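Local coordinates for cytidylate kinase-like family protein (Eubacterium ventriosum, PDB 3FDI) that is of unknown function but belongs to the cytidylate kinase-like family of P-loop proteins and probably binds phosphate groups of a nucleotide, at residues M118-I123 against R172-C177; A108-S113 against F162-K167; R13-G18 against K132-R137; I32-K37 against V102-C107. All blocks are in the same frame, centred on the assembly; numbering follows the deposited sequence.

Contact 1 of 4, residues M118-I123 against R172-C177; sequences MISAFI and RTYDIC
Two neighbouring strands of the parallel sheet meet here, Ala121 pairing with Ile176 and Phe122 with Cys177. The backbone bonds are Ile176 N to Ser120 O at 3.1 Å and Phe122 N to Ile176 O at 2.8 Å. Asp175, just before the second strand, and Ser120 of the first bond each other twice. Ser120 N gives its hydrogen to Asp175 OD2 at 3.0 Å, on the anti side of the carboxylate. Asp175 N gives its own to Ser120 OG at 3.2 Å, because chi1 of 59° sets OG between the backbone N and the carbonyl carbon. OD2 also forms a salt bridge with Lys182 of the second subunit. On the sheet face of Phe122 and Cys177, Phe122 CB sits 3.5 Å above the centre of the Tyr174 ring. The two rings form an offset stack with planes at 30°. Thr173 CG2 lies toward the rim on the opposite face of Tyr174. An alanine in place of Tyr174 would probably leave Phe122 without its stacking partner and Gly169 N without the OH that it meets. Asp175 OD2, probably charged, is thus shared between Ser120 N inside the fold and Lys182 across the subunit interface.

Contact 2 of 4, residues A108-S113 against F162-K167; sequences AEEILS and FYCESK
Glu110 sets CG anti to its backbone N (chi1 -179°), and Cys164 sets SG anti to its carbonyl carbon (chi1 -47°), which brings the two side chains together. The contact joins the short helix 108-111, which follows a strand of the P-loop fold, to the chain just past the end of helix 142-163. Cys164 SG packs on the aliphatic part of Glu110, 3.6 Å from CB and 3.8 Å from CG. The touch is apolar, although Glu110 ends in a carboxylate. Beyond it, Ser166 OG faces two acidic groups without bonding to either. Ser166 OG is 4.0 Å from Glu110 OE1 and 4.1 Å from Glu109 OE2. This hydroxyl is buried by the contact and has no polar partner in the model. Glu109 OE2 is instead hydrogen-bonded to His160 of helix 142-163. Lys60 and Pro61 of helix 60-66 also touch Glu110. Lys154 of the third subunit bonds to Cys164 O. Within 108-113, Glu110 O accepts from both Ser113 N and Ser113 OG, the hydroxyl oxygen OG lying 2.9 Å from Glu110 O.

Contact 3 of 4, residues R13-G18 against K132-R137; sequences REFGSG and KRVMER. With SO4 (sulfate ion), chain G; SO4 (sulfate ion), chain F.
Gly16 and Arg137 share a sulfate ion, so loop and helix are joined through a bound anion, probably from the crystallisation liquor. Its O2 accepts from Gly16 N at 3.0 Å and from Arg137 NH2 at 3.1 Å. Its O4 accepts from Gly18 N at 3.0 Å and from Arg137 NH1. Gly19 N and His20 N add two more bonds. The guanidinium of Arg137 stands nearly upright on the Phe15 ring, the planes 85° apart, with NH2 3.6 Å above one face and toward the rim; any cation-pi attraction is weak. Val134 CG2 presses on Gly16 CA at 3.5 Å and on Phe15 CE2 at 3.8 Å. A CB on Gly16 would strike that methyl and also the carbonyl O of Phe15. Arg133 NE bonds to Gly16 O at 3.2 Å. The acceptor lies in the guanidinium plane, but NE stands 54° out of the carbonyl plane. Ser17 OG and N both bond to Glu14 O. Arg13 NH1 and NH2 hydrogen-bond a second sulfate. Main-chain N-H groups of a loop and the start of the following helix around one anion mark a P-loop, and the arginines on helix 127-138 are consistent with the lid of nucleoside monophosphate kinases.

Contact 4 of 4, residues I32-K37 against V102-C107; sequences IPLYSK and VIVGRC. With SO4 (sulfate ion), chain F.
The guanidinium of Arg106 has Lys37 CG over the centre of one face, 3.5 Å above the plane, and a sulfate oxygen, O1, at its edge. Phe89 and Phe101 also meet the Tyr35 ring, Phe89 edge-to-face and Phe101 with planes at about 55°. Arg106 holds the sulfate with NE and its backbone N on O1, and with NH2 on O4 at 2.9 Å. Lys37 CG stands anti to the backbone N (chi1 -165°), and its methylenes run over the guanidinium. Lys37 NZ ends 4.6 Å from Arg106 NH1, two like charges that the anion probably makes tolerable. NZ also has a long, weak ion pair with Asp41. NH1 is also bonded to Gln86. An alanine in place of Arg106 would probably cost the sulfate the bonds from NE and NH2 of Arg106 and leave Gln86 and the methylenes of Lys37 without their partner.

Away from this site the two segments run as parallel strands. Val102 N bonds to Pro33 O at 2.9 Å, Tyr35 N to Val102 O at 2.8 Å, and Val104 N to Tyr35 O at 3.1 Å. Leu34 CD1 rests on Val102 CG1 at 3.7 Å, on the face packed by Ala23 and Ala27 of helix 19-30. On the other face Ile103 CD1 presses on Tyr35 CB at 3.4 Å. Ser36 OG then caps the next helix by bonding to Leu39 N. Arg13 binds the same sulfate, and such an anion site near the strand ends is consistent with the substrate-phosphate pocket of the nucleoside monophosphate kinase fold.

Overall arrangement
Following the chain from the N terminus, residues 13-18 open contact 3. Contact 4 then opens at 32-37 and closes at 102-107, nested wholly inside the loop of contact 3. Residues 108-113 open contact 2, and 118-123 open contact 1. Three closures follow: 132-137 for contact 3, 162-167 for contact 2 and 172-177 for contact 1. Contacts 1, 2 and 3 therefore cross one another. Contacts 4 and 1 lie toward opposite edges of one parallel sheet, their centres about 14 Å apart. Contact 3 ties the P-loop to helix 127-138. Contact 2 ties helix 108-111 to the end of helix 142-163. Contacts 3 and 4 share one sulfate.

Contact 1 of 4, residues M118-I123 against R172-C177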
# COMPACT_ATOMS: atom_id res chain seq x y z
N MSE B 118 -21.82 6.20 -16.55
CA MSE B 118 -20.99 5.04 -16.31
C MSE B 118 -21.18 4.58 -14.86
O MSE B 118 -21.19 5.38 -13.94
CB MSE B 118 -19.53 5.34 -16.67
CG MSE B 118 -18.59 4.13 -16.54
SE MSE B 118 -17.99 3.80 -14.68
CE MSE B 118 -17.06 5.44 -14.46
N ILE B 119 -21.39 3.29 -14.69
CA ILE B 119 -21.35 2.59 -13.40
C ILE B 119 -20.16 1.68 -13.41
O ILE B 119 -19.83 1.12 -14.45
CB ILE B 119 -22.59 1.75 -13.28
CG1 ILE B 119 -23.82 2.64 -13.49
CG2 ILE B 119 -22.64 1.11 -11.97
CD1 ILE B 119 -24.38 2.69 -15.03
N SER B 120 -19.57 1.44 -12.25
CA SER B 120 -18.52 0.44 -12.17
C SER B 120 -18.72 -0.54 -11.04
O SER B 120 -19.21 -0.21 -9.99
CB SER B 120 -17.16 1.09 -12.01
OG SER B 120 -17.14 1.88 -10.85
N ALA B 121 -18.23 -1.75 -11.25
CA ALA B 121 -18.46 -2.84 -10.33
C ALA B 121 -17.19 -3.66 -10.34
O ALA B 121 -16.58 -3.89 -11.43
CB ALA B 121 -19.71 -3.66 -10.79
N PHE B 122 -16.74 -4.04 -9.14
CA PHE B 122 -15.61 -4.97 -9.02
C PHE B 122 -16.12 -6.31 -8.51
O PHE B 122 -16.77 -6.37 -7.49
CB PHE B 122 -14.54 -4.37 -8.12
CG PHE B 122 -13.27 -5.20 -8.06
CD1 PHE B 122 -12.99 -5.96 -6.93
CD2 PHE B 122 -12.35 -5.13 -9.08
CE1 PHE B 122 -11.89 -6.74 -6.87
CE2 PHE B 122 -11.19 -5.91 -9.04
CZ PHE B 122 -10.95 -6.73 -7.96
N ILE B 123 -15.79 -7.40 -9.23
CA ILE B 123 -16.22 -8.75 -8.88
C ILE B 123 -15.06 -9.53 -8.25
O ILE B 123 -13.94 -9.52 -8.75
CB ILE B 123 -16.70 -9.47 -10.08
CG1 ILE B 123 -17.68 -8.56 -10.83
CG2 ILE B 123 -17.37 -10.83 -9.71
CD1 ILE B 123 -19.06 -8.44 -10.05
N ARG B 172 -13.30 2.11 -2.90
CA ARG B 172 -13.45 3.49 -3.34
C ARG B 172 -13.21 3.68 -4.82
O ARG B 172 -13.68 4.65 -5.37
CB ARG B 172 -12.65 4.43 -2.49
CG ARG B 172 -13.30 4.44 -0.99
CD ARG B 172 -12.34 4.57 0.23
NE ARG B 172 -11.72 3.33 0.72
CZ ARG B 172 -10.66 3.29 1.55
NH1 ARG B 172 -10.10 4.40 2.00
NH2 ARG B 172 -10.13 2.13 1.92
N THR B 173 -12.56 2.71 -5.47
CA THR B 173 -12.35 2.79 -6.86
C THR B 173 -13.66 2.53 -7.66
O THR B 173 -13.72 2.90 -8.80
CB THR B 173 -11.23 1.81 -7.24
OG1 THR B 173 -10.06 2.19 -6.53
CG2 THR B 173 -10.92 1.81 -8.79
N TYR B 174 -14.67 1.90 -7.05
CA TYR B 174 -15.87 1.43 -7.74
C TYR B 174 -17.20 1.88 -7.07
O TYR B 174 -17.22 2.26 -5.94
CB TYR B 174 -15.83 -0.11 -7.81
CG TYR B 174 -14.48 -0.66 -8.28
CD1 TYR B 174 -13.52 -0.99 -7.35
CD2 TYR B 174 -14.14 -0.78 -9.62
CE1 TYR B 174 -12.27 -1.44 -7.68
CE2 TYR B 174 -12.85 -1.30 -10.01
CZ TYR B 174 -11.93 -1.63 -9.00
OH TYR B 174 -10.66 -2.14 -9.22
N ASP B 175 -18.29 1.82 -7.82
CA ASP B 175 -19.62 1.97 -7.27
C ASP B 175 -20.16 0.80 -6.51
O ASP B 175 -20.90 0.99 -5.52
CB ASP B 175 -20.60 2.24 -8.41
CG ASP B 175 -20.28 3.54 -9.12
OD1 ASP B 175 -19.94 4.51 -8.41
OD2 ASP B 175 -20.32 3.60 -10.35
N ILE B 176 -19.83 -0.40 -6.99
CA ILE B 176 -20.22 -1.66 -6.38
C ILE B 176 -19.08 -2.66 -6.36
O ILE B 176 -18.37 -2.77 -7.32
CB ILE B 176 -21.30 -2.36 -7.18
CG1 ILE B 176 -22.35 -1.40 -7.67
CG2 ILE B 176 -21.96 -3.41 -6.33
CD1 ILE B 176 -23.30 -2.01 -8.66
N CYS B 177 -18.96 -3.46 -5.31
CA CYS B 177 -18.11 -4.64 -5.28
C CYS B 177 -18.95 -5.75 -4.75
O CYS B 177 -19.66 -5.54 -3.75
CB CYS B 177 -16.98 -4.44 -4.30
SG CYS B 177 -15.91 -3.01 -4.71

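Contact 2 of 4, residues A108-S113 against F162-K167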
# COMPACT_ATOMS: atom_id res chain seq x y z
N ALA B 108 -11.19 1.19 -17.40
CA ALA B 108 -12.34 1.91 -17.96
C ALA B 108 -13.02 2.81 -16.93
O ALA B 108 -13.47 3.89 -17.29
CB ALA B 108 -13.34 0.99 -18.64
N GLU B 109 -13.10 2.40 -15.66
CA GLU B 109 -13.76 3.24 -14.66
C GLU B 109 -13.00 4.57 -14.49
O GLU B 109 -13.63 5.60 -14.25
CB GLU B 109 -13.94 2.54 -13.31
CG GLU B 109 -12.78 2.62 -12.32
CD GLU B 109 -11.49 2.00 -12.80
OE1 GLU B 109 -11.44 1.18 -13.82
OE2 GLU B 109 -10.46 2.36 -12.18
N GLU B 110 -11.68 4.55 -14.67
CA GLU B 110 -10.88 5.78 -14.60
C GLU B 110 -11.06 6.65 -15.83
O GLU B 110 -11.30 7.87 -15.70
CB GLU B 110 -9.41 5.47 -14.39
CG GLU B 110 -8.50 6.67 -14.28
CD GLU B 110 -8.79 7.60 -13.08
OE1 GLU B 110 -9.42 7.16 -12.07
OE2 GLU B 110 -8.38 8.78 -13.15
N ILE B 111 -10.91 6.04 -17.02
CA ILE B 111 -11.12 6.73 -18.30
C ILE B 111 -12.50 7.45 -18.43
O ILE B 111 -12.58 8.56 -18.98
CB ILE B 111 -11.01 5.76 -19.48
CG1 ILE B 111 -9.59 5.22 -19.59
CG2 ILE B 111 -11.45 6.43 -20.81
CD1 ILE B 111 -9.48 4.22 -20.67
N LEU B 112 -13.55 6.82 -17.91
CA LEU B 112 -14.91 7.28 -18.06
C LEU B 112 -15.45 7.88 -16.78
O LEU B 112 -16.67 7.97 -16.58
CB LEU B 112 -15.75 6.11 -18.51
CG LEU B 112 -15.40 5.55 -19.89
CD1 LEU B 112 -16.27 4.38 -20.20
CD2 LEU B 112 -15.47 6.65 -21.01
N SER B 113 -14.53 8.23 -15.90
CA SER B 113 -14.76 9.10 -14.75
C SER B 113 -15.80 10.22 -14.93
O SER B 113 -16.72 10.36 -14.16
CB SER B 113 -13.46 9.81 -14.41
OG SER B 113 -12.73 9.05 -13.51
N PHE B 162 -0.54 1.36 -12.48
CA PHE B 162 0.40 2.13 -13.24
C PHE B 162 -0.33 3.30 -13.90
O PHE B 162 0.16 4.42 -13.82
CB PHE B 162 1.09 1.32 -14.32
CG PHE B 162 2.10 2.13 -15.12
CD1 PHE B 162 3.27 2.58 -14.51
CD2 PHE B 162 1.86 2.48 -16.43
CE1 PHE B 162 4.20 3.31 -15.22
CE2 PHE B 162 2.79 3.23 -17.16
CZ PHE B 162 3.97 3.64 -16.57
N TYR B 163 -1.47 3.06 -14.56
CA TYR B 163 -2.13 4.14 -15.31
C TYR B 163 -3.06 5.01 -14.50
O TYR B 163 -3.32 6.16 -14.88
CB TYR B 163 -2.87 3.62 -16.52
CG TYR B 163 -1.97 3.11 -17.58
CD1 TYR B 163 -1.26 3.98 -18.40
CD2 TYR B 163 -1.81 1.74 -17.78
CE1 TYR B 163 -0.44 3.49 -19.40
CE2 TYR B 163 -0.98 1.25 -18.75
CZ TYR B 163 -0.31 2.13 -19.55
OH TYR B 163 0.51 1.62 -20.51
N CYS B 164 -3.53 4.52 -13.37
CA CYS B 164 -4.46 5.26 -12.54
C CYS B 164 -3.82 5.60 -11.23
O CYS B 164 -2.81 4.98 -10.84
CB CYS B 164 -5.68 4.38 -12.24
SG CYS B 164 -6.42 3.52 -13.66
N GLU B 165 -4.40 6.58 -10.54
CA GLU B 165 -3.99 6.94 -9.18
C GLU B 165 -4.85 6.23 -8.14
O GLU B 165 -4.42 5.97 -7.05
CB GLU B 165 -4.13 8.45 -8.99
CG GLU B 165 -3.16 9.30 -9.88
CD GLU B 165 -3.40 10.81 -9.72
OE1 GLU B 165 -4.51 11.16 -9.24
OE2 GLU B 165 -2.51 11.65 -10.05
N SER B 166 -6.07 5.90 -8.49
CA SER B 166 -6.90 5.03 -7.63
C SER B 166 -6.34 3.58 -7.62
O SER B 166 -5.54 3.19 -8.48
CB SER B 166 -8.33 5.00 -8.18
OG SER B 166 -8.21 4.40 -9.48
N LYS B 167 -6.79 2.79 -6.65
CA LYS B 167 -6.18 1.48 -6.39
C LYS B 167 -7.08 0.34 -6.82
O LYS B 167 -8.26 0.27 -6.45
CB LYS B 167 -5.86 1.35 -4.88
CG LYS B 167 -4.83 2.37 -4.37
CD LYS B 167 -3.45 2.17 -4.96
CE LYS B 167 -2.49 3.34 -4.69
NZ LYS B 167 -1.24 3.16 -5.55

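Contact 3 of 4, residues R13-G18 against K132-R137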
# COMPACT_ATOMS: atom_id res chain seq x y z
N ARG B 13 -12.29 -7.16 -11.77
CA ARG B 13 -12.46 -8.50 -11.29
C ARG B 13 -11.12 -9.17 -10.87
O ARG B 13 -10.04 -8.88 -11.44
CB ARG B 13 -13.14 -9.37 -12.37
CG ARG B 13 -12.14 -10.11 -13.31
CD ARG B 13 -12.03 -9.68 -14.78
NE ARG B 13 -11.13 -8.58 -15.01
CZ ARG B 13 -10.33 -8.39 -16.06
NH1 ARG B 13 -10.24 -9.24 -17.06
NH2 ARG B 13 -9.58 -7.27 -16.09
N GLU B 14 -11.23 -10.05 -9.88
CA GLU B 14 -10.18 -11.00 -9.55
C GLU B 14 -10.30 -12.18 -10.50
O GLU B 14 -11.42 -12.58 -10.86
CB GLU B 14 -10.36 -11.57 -8.14
CG GLU B 14 -10.42 -10.55 -7.09
CD GLU B 14 -10.57 -11.15 -5.70
OE1 GLU B 14 -11.26 -12.18 -5.55
OE2 GLU B 14 -10.02 -10.54 -4.75
N PHE B 15 -9.16 -12.76 -10.84
CA PHE B 15 -9.11 -13.88 -11.74
C PHE B 15 -9.78 -15.05 -11.07
O PHE B 15 -9.53 -15.33 -9.89
CB PHE B 15 -7.68 -14.25 -11.99
CG PHE B 15 -7.51 -15.33 -13.04
CD1 PHE B 15 -7.72 -15.03 -14.39
CD2 PHE B 15 -7.15 -16.63 -12.68
CE1 PHE B 15 -7.56 -16.00 -15.37
CE2 PHE B 15 -6.97 -17.60 -13.66
CZ PHE B 15 -7.16 -17.29 -15.00
N GLY B 16 -10.65 -15.71 -11.83
CA GLY B 16 -11.45 -16.79 -11.31
C GLY B 16 -12.74 -16.45 -10.57
O GLY B 16 -13.41 -17.36 -10.09
N SER B 17 -13.13 -15.17 -10.49
CA SER B 17 -14.25 -14.78 -9.63
C SER B 17 -15.59 -14.96 -10.25
O SER B 17 -16.60 -14.87 -9.53
CB SER B 17 -14.16 -13.33 -9.27
OG SER B 17 -14.11 -12.53 -10.43
N GLY B 18 -15.62 -15.14 -11.56
CA GLY B 18 -16.88 -15.16 -12.33
C GLY B 18 -17.15 -13.82 -12.97
O GLY B 18 -18.24 -13.57 -13.47
N LYS B 132 -11.96 -23.47 -7.70
CA LYS B 132 -12.75 -24.50 -8.34
C LYS B 132 -13.01 -24.02 -9.76
O LYS B 132 -12.74 -24.75 -10.71
CB LYS B 132 -14.04 -24.82 -7.56
CG LYS B 132 -14.04 -26.22 -6.83
CD LYS B 132 -14.99 -26.29 -5.62
CE LYS B 132 -14.59 -25.28 -4.52
NZ LYS B 132 -15.33 -25.46 -3.25
N ARG B 133 -13.45 -22.77 -9.92
CA ARG B 133 -13.80 -22.29 -11.27
C ARG B 133 -12.60 -22.33 -12.20
O ARG B 133 -12.75 -22.73 -13.36
CB ARG B 133 -14.45 -20.89 -11.25
CG ARG B 133 -14.41 -20.17 -12.63
CD ARG B 133 -15.40 -19.03 -12.77
NE ARG B 133 -16.01 -18.69 -11.49
CZ ARG B 133 -17.30 -18.82 -11.19
NH1 ARG B 133 -17.70 -18.49 -9.97
NH2 ARG B 133 -18.19 -19.25 -12.10
N VAL B 134 -11.43 -21.93 -11.70
CA VAL B 134 -10.18 -21.91 -12.49
C VAL B 134 -9.67 -23.32 -12.91
O VAL B 134 -9.31 -23.54 -14.08
CB VAL B 134 -9.05 -21.14 -11.72
CG1 VAL B 134 -7.71 -21.27 -12.43
CG2 VAL B 134 -9.43 -19.63 -11.53
N MSE B 135 -9.59 -24.26 -11.97
CA MSE B 135 -9.19 -25.65 -12.30
C MSE B 135 -10.06 -26.24 -13.40
O MSE B 135 -9.56 -26.80 -14.38
CB MSE B 135 -9.29 -26.56 -11.08
CG MSE B 135 -8.37 -26.17 -9.95
SE MSE B 135 -8.88 -27.20 -8.41
CE MSE B 135 -8.27 -28.99 -9.06
N GLU B 136 -11.36 -26.10 -13.21
CA GLU B 136 -12.37 -26.52 -14.17
C GLU B 136 -12.24 -25.80 -15.49
O GLU B 136 -12.44 -26.41 -16.52
CB GLU B 136 -13.78 -26.27 -13.61
CG GLU B 136 -14.91 -26.97 -14.41
CD GLU B 136 -16.24 -27.08 -13.62
OE1 GLU B 136 -16.24 -27.00 -12.37
OE2 GLU B 136 -17.31 -27.24 -14.26
N ARG B 137 -11.96 -24.50 -15.45
CA ARG B 137 -11.84 -23.73 -16.68
C ARG B 137 -10.57 -24.14 -17.40
O ARG B 137 -10.60 -24.36 -18.59
CB ARG B 137 -11.84 -22.22 -16.40
CG ARG B 137 -11.31 -21.34 -17.56
CD ARG B 137 -10.91 -19.94 -17.06
NE ARG B 137 -12.04 -19.34 -16.38
CZ ARG B 137 -11.99 -18.29 -15.56
NH1 ARG B 137 -13.13 -17.88 -15.02
NH2 ARG B 137 -10.86 -17.66 -15.28
S SO4 G . -12.94 -14.36 -14.33
O1 SO4 G . -13.57 -13.83 -15.54
O2 SO4 G . -11.53 -14.68 -14.54
O3 SO4 G . -13.08 -13.22 -13.40
O4 SO4 G . -13.71 -15.56 -13.89
S SO4 F . -7.41 -6.40 -18.61
O1 SO4 F . -7.84 -5.21 -19.33
O2 SO4 F . -7.57 -6.05 -17.19
O3 SO4 F . -8.20 -7.56 -19.00
O4 SO4 F . -6.00 -6.67 -18.98

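Contact 4 of 4, residues I32-K37 against V102-C107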
# COMPACT_ATOMS: atom_id res chain seq x y z
N ILE B 32 -26.34 -4.94 -25.11
CA ILE B 32 -25.28 -4.04 -25.58
C ILE B 32 -24.00 -4.85 -25.79
O ILE B 32 -23.92 -5.97 -25.33
CB ILE B 32 -25.05 -2.90 -24.59
CG1 ILE B 32 -24.91 -3.44 -23.15
CG2 ILE B 32 -26.22 -1.91 -24.70
CD1 ILE B 32 -24.51 -2.43 -22.07
N PRO B 33 -23.01 -4.30 -26.49
CA PRO B 33 -21.77 -5.02 -26.69
C PRO B 33 -20.95 -5.22 -25.42
O PRO B 33 -21.03 -4.39 -24.48
CB PRO B 33 -20.97 -4.12 -27.63
CG PRO B 33 -21.84 -2.98 -27.97
CD PRO B 33 -23.03 -2.99 -27.15
N LEU B 34 -20.19 -6.30 -25.42
CA LEU B 34 -19.23 -6.63 -24.37
C LEU B 34 -17.87 -6.41 -25.01
O LEU B 34 -17.53 -7.15 -25.93
CB LEU B 34 -19.41 -8.09 -23.93
CG LEU B 34 -18.29 -8.60 -23.03
CD1 LEU B 34 -18.09 -7.65 -21.85
CD2 LEU B 34 -18.60 -9.99 -22.53
N TYR B 35 -17.15 -5.36 -24.61
CA TYR B 35 -15.75 -5.12 -25.01
C TYR B 35 -14.80 -5.66 -23.95
O TYR B 35 -15.01 -5.50 -22.76
CB TYR B 35 -15.40 -3.63 -25.19
CG TYR B 35 -16.24 -2.93 -26.21
CD1 TYR B 35 -16.40 -3.45 -27.47
CD2 TYR B 35 -16.92 -1.77 -25.91
CE1 TYR B 35 -17.21 -2.83 -28.38
CE2 TYR B 35 -17.72 -1.13 -26.83
CZ TYR B 35 -17.86 -1.66 -28.04
OH TYR B 35 -18.65 -1.02 -28.96
N SER B 36 -13.71 -6.24 -24.44
CA SER B 36 -12.67 -6.86 -23.63
C SER B 36 -11.34 -6.47 -24.24
O SER B 36 -11.27 -6.04 -25.43
CB SER B 36 -12.75 -8.38 -23.79
OG SER B 36 -12.50 -8.71 -25.17
N LYS B 37 -10.28 -6.71 -23.46
CA LYS B 37 -8.91 -6.65 -23.95
C LYS B 37 -8.75 -7.35 -25.36
O LYS B 37 -8.15 -6.81 -26.28
CB LYS B 37 -7.93 -7.23 -22.90
CG LYS B 37 -6.46 -6.87 -23.18
CD LYS B 37 -5.46 -7.72 -22.39
CE LYS B 37 -4.07 -7.23 -22.59
NZ LYS B 37 -3.54 -7.60 -23.91
N VAL B 102 -20.54 -2.69 -22.21
CA VAL B 102 -19.87 -3.25 -21.06
C VAL B 102 -18.40 -3.33 -21.45
O VAL B 102 -18.05 -3.74 -22.56
CB VAL B 102 -20.39 -4.66 -20.71
CG1 VAL B 102 -19.61 -5.22 -19.55
CG2 VAL B 102 -21.91 -4.66 -20.41
N ILE B 103 -17.54 -2.91 -20.53
CA ILE B 103 -16.12 -3.01 -20.76
C ILE B 103 -15.48 -3.64 -19.51
O ILE B 103 -15.72 -3.22 -18.39
CB ILE B 103 -15.50 -1.63 -21.17
CG1 ILE B 103 -13.98 -1.70 -21.40
CG2 ILE B 103 -15.83 -0.56 -20.17
CD1 ILE B 103 -13.55 -2.57 -22.49
N VAL B 104 -14.70 -4.69 -19.74
CA VAL B 104 -13.99 -5.36 -18.67
C VAL B 104 -12.58 -4.81 -18.65
O VAL B 104 -11.91 -4.75 -19.70
CB VAL B 104 -13.94 -6.87 -18.94
CG1 VAL B 104 -13.03 -7.56 -17.93
CG2 VAL B 104 -15.38 -7.46 -18.91
N GLY B 105 -12.11 -4.40 -17.48
CA GLY B 105 -10.74 -4.03 -17.31
C GLY B 105 -10.43 -2.76 -18.06
O GLY B 105 -11.31 -1.89 -18.19
N ARG B 106 -9.18 -2.67 -18.51
CA ARG B 106 -8.71 -1.57 -19.37
C ARG B 106 -8.82 -0.17 -18.76
O ARG B 106 -8.93 0.84 -19.48
CB ARG B 106 -9.45 -1.63 -20.71
CG ARG B 106 -9.31 -2.99 -21.49
CD ARG B 106 -7.92 -3.15 -22.13
NE ARG B 106 -6.98 -3.76 -21.23
CZ ARG B 106 -5.68 -3.92 -21.45
NH1 ARG B 106 -5.12 -3.50 -22.58
NH2 ARG B 106 -4.92 -4.51 -20.52
N CYS B 107 -8.77 -0.08 -17.44
CA CYS B 107 -8.86 1.15 -16.71
C CYS B 107 -10.14 1.90 -17.00
O CYS B 107 -10.19 3.13 -16.87
CB CYS B 107 -7.66 2.03 -17.03
SG CYS B 107 -6.09 1.19 -16.61
S SO4 F . -7.41 -6.40 -18.61
O1 SO4 F . -7.84 -5.21 -19.33
O2 SO4 F . -7.57 -6.05 -17.19
O3 SO4 F . -8.20 -7.56 -19.00
O4 SO4 F . -6.00 -6.67 -18.98